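LYND (Lyngbya aestuarii, PDB 4V1T) probably acts as a YcaO-type cyclodehydratase that uses ATP and magnesium to turn peptide cysteines into thiazolines. Local coordinates at residues T703-A708 / L713-I718; T469-A474 / D479-R484; Q583-R586 / D591-V594. All blocks are in the same frame, centred on the assembly; numbering follows the deposited sequence.

Contact 1 of 3, residues T703-A708 / L713-I718; sequences TCVNIA and LETLVI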
loop_
_atom_site.group_PDB
_atom_site.type_symbol
_atom_site.label_atom_id
_atom_site.label_comp_id
_atom_site.label_asym_id
_atom_site.label_seq_id
_atom_site.Cartn_x
_atom_site.Cartn_y
_atom_site.Cartn_z
ATOM N N THR B 703 4.459 -19.461 -32.518
ATOM C CA THR B 703 3.763 -20.735 -32.576
ATOM C C THR B 703 2.288 -20.506 -32.907
ATOM O O THR B 703 1.685 -21.257 -33.673
ATOM C CB THR B 703 3.867 -21.494 -31.244
ATOM O OG1 THR B 703 5.242 -21.614 -30.876
ATOM C CG2 THR B 703 3.248 -22.888 -31.362
ATOM N N CYS B 704 1.720 -19.460 -32.320
ATOM C CA CYS B 704 0.324 -19.122 -32.525
ATOM C C CYS B 704 0.054 -18.574 -33.921
ATOM O O CYS B 704 -0.987 -18.869 -34.524
ATOM C CB CYS B 704 -0.128 -18.111 -31.468
ATOM S SG CYS B 704 -0.290 -18.804 -29.801
ATOM N N VAL B 705 0.975 -17.766 -34.434
ATOM C CA VAL B 705 0.802 -17.187 -35.758
ATOM C C VAL B 705 0.775 -18.287 -36.826
ATOM O O VAL B 705 0.031 -18.201 -37.809
ATOM C CB VAL B 705 1.908 -16.162 -36.082
ATOM C CG1 VAL B 705 3.239 -16.845 -36.209
ATOM C CG2 VAL B 705 1.611 -15.437 -37.376
ATOM N N ASN B 706 1.583 -19.324 -36.616
ATOM C CA ASN B 706 1.676 -20.427 -37.559
ATOM C C ASN B 706 0.504 -21.401 -37.456
ATOM O O ASN B 706 0.063 -21.951 -38.461
ATOM C CB ASN B 706 2.996 -21.162 -37.374
ATOM C CG ASN B 706 4.181 -20.341 -37.851
ATOM O OD1 ASN B 706 4.278 -19.998 -39.026
ATOM N ND2 ASN B 706 5.084 -20.015 -36.936
ATOM N N ILE B 707 -0.001 -21.606 -36.245
ATOM C CA ILE B 707 -1.201 -22.416 -36.047
ATOM C C ILE B 707 -2.394 -21.784 -36.759
ATOM O O ILE B 707 -3.208 -22.476 -37.363
ATOM C CB ILE B 707 -1.525 -22.591 -34.546
ATOM C CG1 ILE B 707 -0.551 -23.582 -33.922
ATOM C CG2 ILE B 707 -2.953 -23.098 -34.339
ATOM C CD1 ILE B 707 -0.625 -23.653 -32.403
ATOM N N ALA B 708 -2.496 -20.466 -36.670
ATOM C CA ALA B 708 -3.566 -19.745 -37.334
ATOM C C ALA B 708 -3.398 -19.827 -38.845
ATOM O O ALA B 708 -4.352 -20.108 -39.564
ATOM C CB ALA B 708 -3.593 -18.294 -36.871
ATOM N N LEU B 713 -5.536 -18.514 -41.693
ATOM C CA LEU B 713 -5.858 -17.274 -40.986
ATOM C C LEU B 713 -4.631 -16.379 -40.807
ATOM O O LEU B 713 -3.560 -16.839 -40.405
ATOM C CB LEU B 713 -6.458 -17.593 -39.617
ATOM C CG LEU B 713 -7.763 -18.399 -39.631
ATOM C CD1 LEU B 713 -8.162 -18.816 -38.222
ATOM C CD2 LEU B 713 -8.883 -17.605 -40.275
ATOM N N GLU B 714 -4.805 -15.095 -41.108
ATOM C CA GLU B 714 -3.749 -14.096 -40.936
ATOM C C GLU B 714 -3.892 -13.398 -39.579
ATOM O O GLU B 714 -4.998 -13.115 -39.139
ATOM C CB GLU B 714 -3.807 -13.075 -42.074
ATOM C CG GLU B 714 -2.735 -12.001 -42.021
ATOM C CD GLU B 714 -2.776 -11.093 -43.234
ATOM O OE1 GLU B 714 -3.871 -10.913 -43.809
ATOM O OE2 GLU B 714 -1.712 -10.558 -43.610
ATOM N N THR B 715 -2.771 -13.113 -38.925
ATOM C CA THR B 715 -2.790 -12.452 -37.618
ATOM C C THR B 715 -2.124 -11.076 -37.675
ATOM O O THR B 715 -0.935 -10.967 -37.969
ATOM C CB THR B 715 -2.089 -13.302 -36.537
ATOM O OG1 THR B 715 -0.697 -12.995 -36.508
ATOM C CG2 THR B 715 -2.291 -14.777 -36.794
ATOM N N LEU B 716 -2.903 -10.030 -37.414
ATOM C CA LEU B 716 -2.409 -8.660 -37.449
ATOM C C LEU B 716 -2.224 -8.111 -36.042
ATOM O O LEU B 716 -2.792 -8.635 -35.088
ATOM C CB LEU B 716 -3.384 -7.756 -38.213
ATOM C CG LEU B 716 -3.586 -8.034 -39.703
ATOM C CD1 LEU B 716 -4.690 -7.145 -40.264
ATOM C CD2 LEU B 716 -2.296 -7.856 -40.490
ATOM N N VAL B 717 -1.432 -7.046 -35.926
ATOM C CA VAL B 717 -1.234 -6.365 -34.655
ATOM C C VAL B 717 -1.216 -4.854 -34.836
ATOM O O VAL B 717 -0.539 -4.342 -35.735
ATOM C CB VAL B 717 0.095 -6.769 -33.994
ATOM C CG1 VAL B 717 0.171 -6.194 -32.591
ATOM C CG2 VAL B 717 0.240 -8.281 -33.955
ATOM N N ILE B 718 -1.945 -4.148 -33.973
ATOM C CA ILE B 718 -1.813 -2.702 -33.868
ATOM C C ILE B 718 -1.319 -2.331 -32.470
ATOM O O ILE B 718 -1.971 -2.599 -31.462
ATOM C CB ILE B 718 -3.131 -1.963 -34.220
ATOM C CG1 ILE B 718 -2.994 -0.454 -33.974
ATOM C CG2 ILE B 718 -4.315 -2.538 -33.471
ATOM C CD1 ILE B 718 -1.933 0.223 -34.834
#

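Contact 2 of 3, residues T469-A474 / D479-R484; sequences TLNEQA and DWIPQR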
loop_
_atom_site.group_PDB
_atom_site.type_symbol
_atom_site.label_atom_id
_atom_site.label_comp_id
_atom_site.label_asym_id
_atom_site.label_seq_id
_atom_site.Cartn_x
_atom_site.Cartn_y
_atom_site.Cartn_z
ATOM N N THR B 469 -34.385 -2.586 -37.307
ATOM C CA THR B 469 -35.368 -3.295 -36.493
ATOM C C THR B 469 -34.684 -4.177 -35.466
ATOM O O THR B 469 -35.092 -4.230 -34.307
ATOM C CB THR B 469 -36.286 -4.167 -37.362
ATOM O OG1 THR B 469 -36.908 -3.342 -38.351
ATOM C CG2 THR B 469 -37.362 -4.856 -36.513
ATOM N N LEU B 470 -33.633 -4.865 -35.896
ATOM C CA LEU B 470 -32.924 -5.797 -35.023
ATOM C C LEU B 470 -32.247 -5.069 -33.878
ATOM O O LEU B 470 -32.269 -5.552 -32.749
ATOM C CB LEU B 470 -31.910 -6.609 -35.825
ATOM C CG LEU B 470 -32.539 -7.576 -36.834
ATOM C CD1 LEU B 470 -31.472 -8.133 -37.765
ATOM C CD2 LEU B 470 -33.280 -8.707 -36.130
ATOM N N ASN B 471 -31.665 -3.904 -34.162
ATOM C CA ASN B 471 -31.054 -3.074 -33.126
ATOM C C ASN B 471 -32.104 -2.517 -32.164
ATOM O O ASN B 471 -31.843 -2.341 -30.976
ATOM C CB ASN B 471 -30.278 -1.919 -33.750
ATOM C CG ASN B 471 -29.033 -2.376 -34.495
ATOM O OD1 ASN B 471 -28.585 -3.506 -34.348
ATOM N ND2 ASN B 471 -28.461 -1.484 -35.292
ATOM N N GLU B 472 -33.287 -2.230 -32.685
ATOM C CA GLU B 472 -34.373 -1.714 -31.865
ATOM C C GLU B 472 -34.957 -2.793 -30.952
ATOM O O GLU B 472 -35.438 -2.495 -29.862
ATOM C CB GLU B 472 -35.461 -1.114 -32.751
ATOM C CG GLU B 472 -36.755 -0.779 -32.011
ATOM C CD GLU B 472 -37.516 0.365 -32.644
ATOM O OE1 GLU B 472 -37.061 0.867 -33.696
ATOM O OE2 GLU B 472 -38.561 0.765 -32.079
ATOM N N GLN B 473 -34.898 -4.044 -31.399
ATOM C CA GLN B 473 -35.443 -5.159 -30.639
ATOM C C GLN B 473 -34.367 -5.875 -29.821
ATOM O O GLN B 473 -34.677 -6.752 -29.023
ATOM C CB GLN B 473 -36.119 -6.155 -31.586
ATOM C CG GLN B 473 -37.357 -5.611 -32.292
ATOM C CD GLN B 473 -38.414 -5.089 -31.329
ATOM O OE1 GLN B 473 -39.076 -4.086 -31.602
ATOM N NE2 GLN B 473 -38.583 -5.766 -30.197
ATOM N N ALA B 474 -33.108 -5.505 -30.015
ATOM C CA ALA B 474 -32.004 -6.161 -29.315
ATOM C C ALA B 474 -32.017 -5.841 -27.820
ATOM O O ALA B 474 -32.138 -4.684 -27.429
ATOM C CB ALA B 474 -30.672 -5.751 -29.928
ATOM N N ASP B 479 -24.539 -6.204 -29.323
ATOM C CA ASP B 479 -24.980 -6.827 -30.578
ATOM C C ASP B 479 -25.468 -5.772 -31.578
ATOM O O ASP B 479 -26.402 -6.008 -32.338
ATOM C CB ASP B 479 -26.085 -7.859 -30.321
ATOM C CG ASP B 479 -25.566 -9.136 -29.693
ATOM O OD1 ASP B 479 -24.342 -9.294 -29.548
ATOM O OD2 ASP B 479 -26.401 -10.006 -29.376
ATOM N N TRP B 480 -24.828 -4.609 -31.575
ATOM C CA TRP B 480 -25.199 -3.533 -32.469
ATOM C C TRP B 480 -24.677 -3.832 -33.863
ATOM O O TRP B 480 -23.493 -4.118 -34.040
ATOM C CB TRP B 480 -24.633 -2.207 -31.976
ATOM C CG TRP B 480 -25.091 -1.028 -32.785
ATOM C CD1 TRP B 480 -26.336 -0.471 -32.782
ATOM C CD2 TRP B 480 -24.305 -0.255 -33.698
ATOM N NE1 TRP B 480 -26.379 0.600 -33.648
ATOM C CE2 TRP B 480 -25.142 0.756 -34.219
ATOM C CE3 TRP B 480 -22.970 -0.316 -34.125
ATOM C CZ2 TRP B 480 -24.691 1.698 -35.147
ATOM C CZ3 TRP B 480 -22.523 0.623 -35.048
ATOM C CH2 TRP B 480 -23.385 1.615 -35.552
ATOM N N ILE B 481 -25.572 -3.776 -34.849
ATOM C CA ILE B 481 -25.198 -4.021 -36.235
ATOM C C ILE B 481 -24.933 -2.688 -36.908
ATOM O O ILE B 481 -25.854 -1.895 -37.055
ATOM C CB ILE B 481 -26.300 -4.769 -37.004
ATOM C CG1 ILE B 481 -26.757 -6.002 -36.209
ATOM C CG2 ILE B 481 -25.804 -5.173 -38.398
ATOM C CD1 ILE B 481 -28.053 -6.612 -36.727
ATOM N N PRO B 482 -23.684 -2.436 -37.334
ATOM C CA PRO B 482 -23.427 -1.135 -37.939
ATOM C C PRO B 482 -23.990 -1.028 -39.339
ATOM O O PRO B 482 -24.415 -2.033 -39.905
ATOM C CB PRO B 482 -21.896 -1.043 -37.966
ATOM C CG PRO B 482 -21.383 -2.423 -37.755
ATOM C CD PRO B 482 -22.537 -3.344 -37.478
ATOM N N GLN B 483 -24.013 0.184 -39.880
ATOM C CA GLN B 483 -24.377 0.392 -41.274
ATOM C C GLN B 483 -23.350 -0.319 -42.153
ATOM O O GLN B 483 -22.266 -0.683 -41.686
ATOM C CB GLN B 483 -24.426 1.884 -41.616
ATOM C CG GLN B 483 -25.375 2.706 -40.754
ATOM C CD GLN B 483 -25.174 4.195 -40.931
ATOM O OE1 GLN B 483 -24.564 4.635 -41.899
ATOM N NE2 GLN B 483 -25.680 4.979 -39.989
ATOM N N ARG B 484 -23.682 -0.516 -43.423
ATOM C CA ARG B 484 -22.761 -1.181 -44.329
ATOM C C ARG B 484 -21.610 -0.269 -44.684
ATOM O O ARG B 484 -21.718 0.943 -44.628
ATOM C CB ARG B 484 -23.471 -1.660 -45.601
ATOM C CG ARG B 484 -24.257 -2.945 -45.397
ATOM C CD ARG B 484 -24.478 -3.683 -46.693
ATOM N NE ARG B 484 -23.538 -4.790 -46.859
ATOM C CZ ARG B 484 -23.835 -6.083 -46.721
ATOM N NH1 ARG B 484 -25.061 -6.485 -46.410
ATOM N NH2 ARG B 484 -22.890 -6.986 -46.907
#

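Contact 3 of 3, residues Q583-R586 / D591-V594; sequences QFYR and DLWV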
loop_
_atom_site.group_PDB
_atom_site.type_symbol
_atom_site.label_atom_id
_atom_site.label_comp_id
_atom_site.label_asym_id
_atom_site.label_seq_id
_atom_site.Cartn_x
_atom_site.Cartn_y
_atom_site.Cartn_z
ATOM N N GLN B 583 -15.133 -27.125 -4.010
ATOM C CA GLN B 583 -15.630 -27.367 -2.664
ATOM C C GLN B 583 -16.113 -26.064 -2.043
ATOM O O GLN B 583 -17.151 -26.023 -1.381
ATOM C CB GLN B 583 -14.545 -28.008 -1.789
ATOM C CG GLN B 583 -14.984 -28.303 -0.360
ATOM C CD GLN B 583 -16.185 -29.231 -0.284
ATOM O OE1 GLN B 583 -16.311 -30.168 -1.069
ATOM N NE2 GLN B 583 -17.073 -28.974 0.665
ATOM N N PHE B 584 -15.356 -24.998 -2.266
ATOM C CA PHE B 584 -15.739 -23.690 -1.767
ATOM C C PHE B 584 -17.082 -23.254 -2.361
ATOM O O PHE B 584 -17.902 -22.643 -1.679
ATOM C CB PHE B 584 -14.666 -22.664 -2.105
ATOM C CG PHE B 584 -15.054 -21.257 -1.755
ATOM C CD1 PHE B 584 -14.811 -20.755 -0.491
ATOM C CD2 PHE B 584 -15.672 -20.441 -2.691
ATOM C CE1 PHE B 584 -15.165 -19.463 -0.163
ATOM C CE2 PHE B 584 -16.027 -19.148 -2.371
ATOM C CZ PHE B 584 -15.782 -18.660 -1.106
ATOM N N TYR B 585 -17.288 -23.561 -3.639
ATOM C CA TYR B 585 -18.561 -23.290 -4.297
ATOM C C TYR B 585 -19.672 -24.121 -3.665
ATOM O O TYR B 585 -20.749 -23.609 -3.375
ATOM C CB TYR B 585 -18.462 -23.583 -5.796
ATOM C CG TYR B 585 -18.061 -22.375 -6.592
ATOM C CD1 TYR B 585 -16.797 -21.826 -6.459
ATOM C CD2 TYR B 585 -18.950 -21.771 -7.473
ATOM C CE1 TYR B 585 -16.425 -20.713 -7.175
ATOM C CE2 TYR B 585 -18.587 -20.655 -8.197
ATOM C CZ TYR B 585 -17.319 -20.127 -8.039
ATOM O OH TYR B 585 -16.931 -19.011 -8.743
ATOM N N ARG B 586 -19.399 -25.405 -3.456
ATOM C CA ARG B 586 -20.346 -26.300 -2.797
ATOM C C ARG B 586 -20.773 -25.755 -1.429
ATOM O O ARG B 586 -21.932 -25.887 -1.023
ATOM C CB ARG B 586 -19.730 -27.692 -2.633
ATOM C CG ARG B 586 -20.387 -28.766 -3.477
ATOM C CD ARG B 586 -19.711 -30.107 -3.279
ATOM N NE ARG B 586 -18.948 -30.483 -4.466
ATOM C CZ ARG B 586 -17.621 -30.559 -4.541
ATOM N NH1 ARG B 586 -16.857 -30.298 -3.491
ATOM N NH2 ARG B 586 -17.046 -30.911 -5.687
ATOM N N ASP B 591 -22.709 -25.019 -7.567
ATOM C CA ASP B 591 -21.937 -26.064 -8.226
ATOM C C ASP B 591 -21.041 -25.403 -9.248
ATOM O O ASP B 591 -21.405 -24.378 -9.828
ATOM C CB ASP B 591 -22.851 -27.080 -8.913
ATOM C CG ASP B 591 -23.415 -28.108 -7.950
ATOM O OD1 ASP B 591 -22.684 -28.562 -7.033
ATOM O OD2 ASP B 591 -24.596 -28.469 -8.124
ATOM N N LEU B 592 -19.868 -25.991 -9.461
ATOM C CA LEU B 592 -18.900 -25.465 -10.415
ATOM C C LEU B 592 -18.304 -26.587 -11.247
ATOM O O LEU B 592 -17.783 -27.569 -10.710
ATOM C CB LEU B 592 -17.794 -24.714 -9.681
ATOM C CG LEU B 592 -16.650 -24.173 -10.542
ATOM C CD1 LEU B 592 -17.139 -23.085 -11.474
ATOM C CD2 LEU B 592 -15.533 -23.659 -9.649
ATOM N N TRP B 593 -18.382 -26.434 -12.562
ATOM C CA TRP B 593 -17.785 -27.385 -13.482
ATOM C C TRP B 593 -17.197 -26.653 -14.672
ATOM O O TRP B 593 -17.450 -25.465 -14.864
ATOM C CB TRP B 593 -18.818 -28.423 -13.936
ATOM C CG TRP B 593 -19.957 -27.854 -14.704
ATOM C CD1 TRP B 593 -20.064 -27.751 -16.059
ATOM C CD2 TRP B 593 -21.162 -27.307 -14.164
ATOM N NE1 TRP B 593 -21.262 -27.184 -16.398
ATOM C CE2 TRP B 593 -21.958 -26.901 -15.252
ATOM C CE3 TRP B 593 -21.651 -27.127 -12.863
ATOM C CZ2 TRP B 593 -23.213 -26.314 -15.082
ATOM C CZ3 TRP B 593 -22.897 -26.542 -12.697
ATOM C CH2 TRP B 593 -23.668 -26.148 -13.806
ATOM N N VAL B 594 -16.424 -27.376 -15.475
ATOM C CA VAL B 594 -15.740 -26.795 -16.625
ATOM C C VAL B 594 -16.033 -27.580 -17.898
ATOM O O VAL B 594 -16.061 -28.812 -17.875
ATOM C CB VAL B 594 -14.218 -26.740 -16.380
ATOM C CG1 VAL B 594 -13.475 -26.225 -17.606
ATOM C CG2 VAL B 594 -13.917 -25.867 -15.178
HETATM O O HOH W 1 -20.011 -29.520 -7.248
#

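Contact 1 of 3, residues T703-A708 / L713-I718
Thr715 reaches back from the chain just ahead of strand 716-719 to the helix that precedes it, and its two branches divide the work. From CB, which points at the helix, OG1 comes within 3.5 Å of Val705 CG2, a van der Waals approach of an oxygen to a methyl. The other branch, CG2, sits 3.8 Å from Ala708 CB and 4.0 Å from Val705 CG2, wedged between side chains one helical turn apart. The first torsion of Thr715, 88°, sets OG1 between its own backbone N and carbonyl carbon and turns CG2 beside the N, where it faces Ala708. Val705 answers with CG2, the methyl anti to its backbone N, and the two side chains cross at about a right angle.

The connection is a short helix-to-strand one within the YcaO domain: helix 697-710 ends, and after a short turn the chain swings across into strand 716-719 of an antiparallel sheet, paired there with strands 491-498 and 728-733. Phe546 of helix 538-561 touches both Ala708 and Thr715, so the methyl contact is closed in by a second helix.

Nearer the turn the backbone joins in. Leu713 N donates to Ala708 O at 2.9 Å, but the bond is bent, 137° at the hydrogen, and the N-H arrives from above the carbonyl plane, 43° out of it. Leu713 CB, next to that amide, lies 3.3 Å from Ala708 O and 4.0 Å from Ala708 CB.

Contact 2 of 3, residues T469-A474 / D479-R484
At the surface of the YcaO domain, the loop that follows helix 467-473 folds back along it on the way to strand 491-498 and is held by one asparagine whose amide reads both polar atoms of a single residue's backbone. Asn471 OD1 accepts from Ile481 N at 3.1 Å, and Asn471 ND2 donates to Ile481 O at 3.2 Å. Both bonds are nearly straight, 168° and 170° at the hydrogen, and Ile481 O lies in the plane of the Asn471 amide. The pairing resembles one rung of a beta ladder, with the side-chain amide standing in for a neighbouring strand. Two bonds made by the two ends of one amide fix its rotation and give good chemical grounds for its orientation, oxygen against N-H and nitrogen against C=O.

Ile481 O has a second donor in Arg467 NE, from the start of the same helix. ND2 of Asn471 approaches the indole of Trp480 obliquely, 3.4 Å from NE1, a close pair of two donors and no hydrogen bond, while Pro482 CA sits by a face of that ring and Arg526 makes a cation-pi contact with it. With CG1 of Ile481 anti to the carbonyl carbon, chi1 -50°, the side chain passes Asn471 OD1 at a slant, with CG1 3.6 Å from it, and carries CD1 on to Leu470. There the apolar end of the contact is made by two methyls, Leu470 CD1 and Ile481 CD1, 3.9 Å apart.

Contact 3 of 3, residues Q583-R586 / D591-V594
Asp591 OD1 takes a hydrogen bond of 2.8 Å from a water, and that water links the strand to the helix before it by accepting in turn from Arg586 NE at 3.1 Å, a weak bond. The two charged groups do not meet directly: Arg586 NE and Asp591 OD1 stand 4.9 Å apart. The stronger partner of the carboxylate lies outside the pair, since Asp591 OD2 forms a salt bridge with Lys613. Arg586 contributes its aliphatic part as well, with CG 4.2 Å from Asp591 OD1.

Beside this water-mediated link is a CH-pi contact. Leu592 CD2 stands over one face of the Tyr585 ring, 4.0 Å from its centroid and 15° off the ring normal, with CD1 and CE1 of the ring as its nearest atoms. Leu592 CB covers the inner end of the same face, 3.9 Å from Tyr585 CD2. With CG of Leu592 anti to the backbone N (chi1 176°) and CD2 in turn anti to CA, the side chain is extended and sets CD2 over the ring.

Helix 576-587 and strand 590-596, an outermost strand of a three-stranded antiparallel sheet, are joined here by a short turn. Val641 of helix 630-649 touches both Tyr585 and Leu592, and Tyr585 OH is hydrogen-bonded to Asn642 OD1 on that helix.

The chemistry implies a division of labour: the buried leucine and tyrosine face supply direct apolar packing, whereas the opposite charges act through a water and probably attract each other only modestly, with Lys613 likely the main counter-charge of Asp591.

The three contacts illustrate one principle at separate places in a YcaO domain: a helix is tied to the chain that returns a few residues later. Contact 2 comes first in sequence, then contact 3, then contact 1, each closing before the next opens. Their centres are 30 to 37 Å apart and none touches another; contacts 1 and 2, with the nearest approach, leave about 18 Å between nearest atoms. Contacts 1 and 2 are related through the antiparallel sheet, since the loop of contact 2 leads into strand 491-498, which pairs with strand 716-719 of contact 1. Contact 3 belongs to a different, three-stranded sheet, so the three lie in separate parts of the domain.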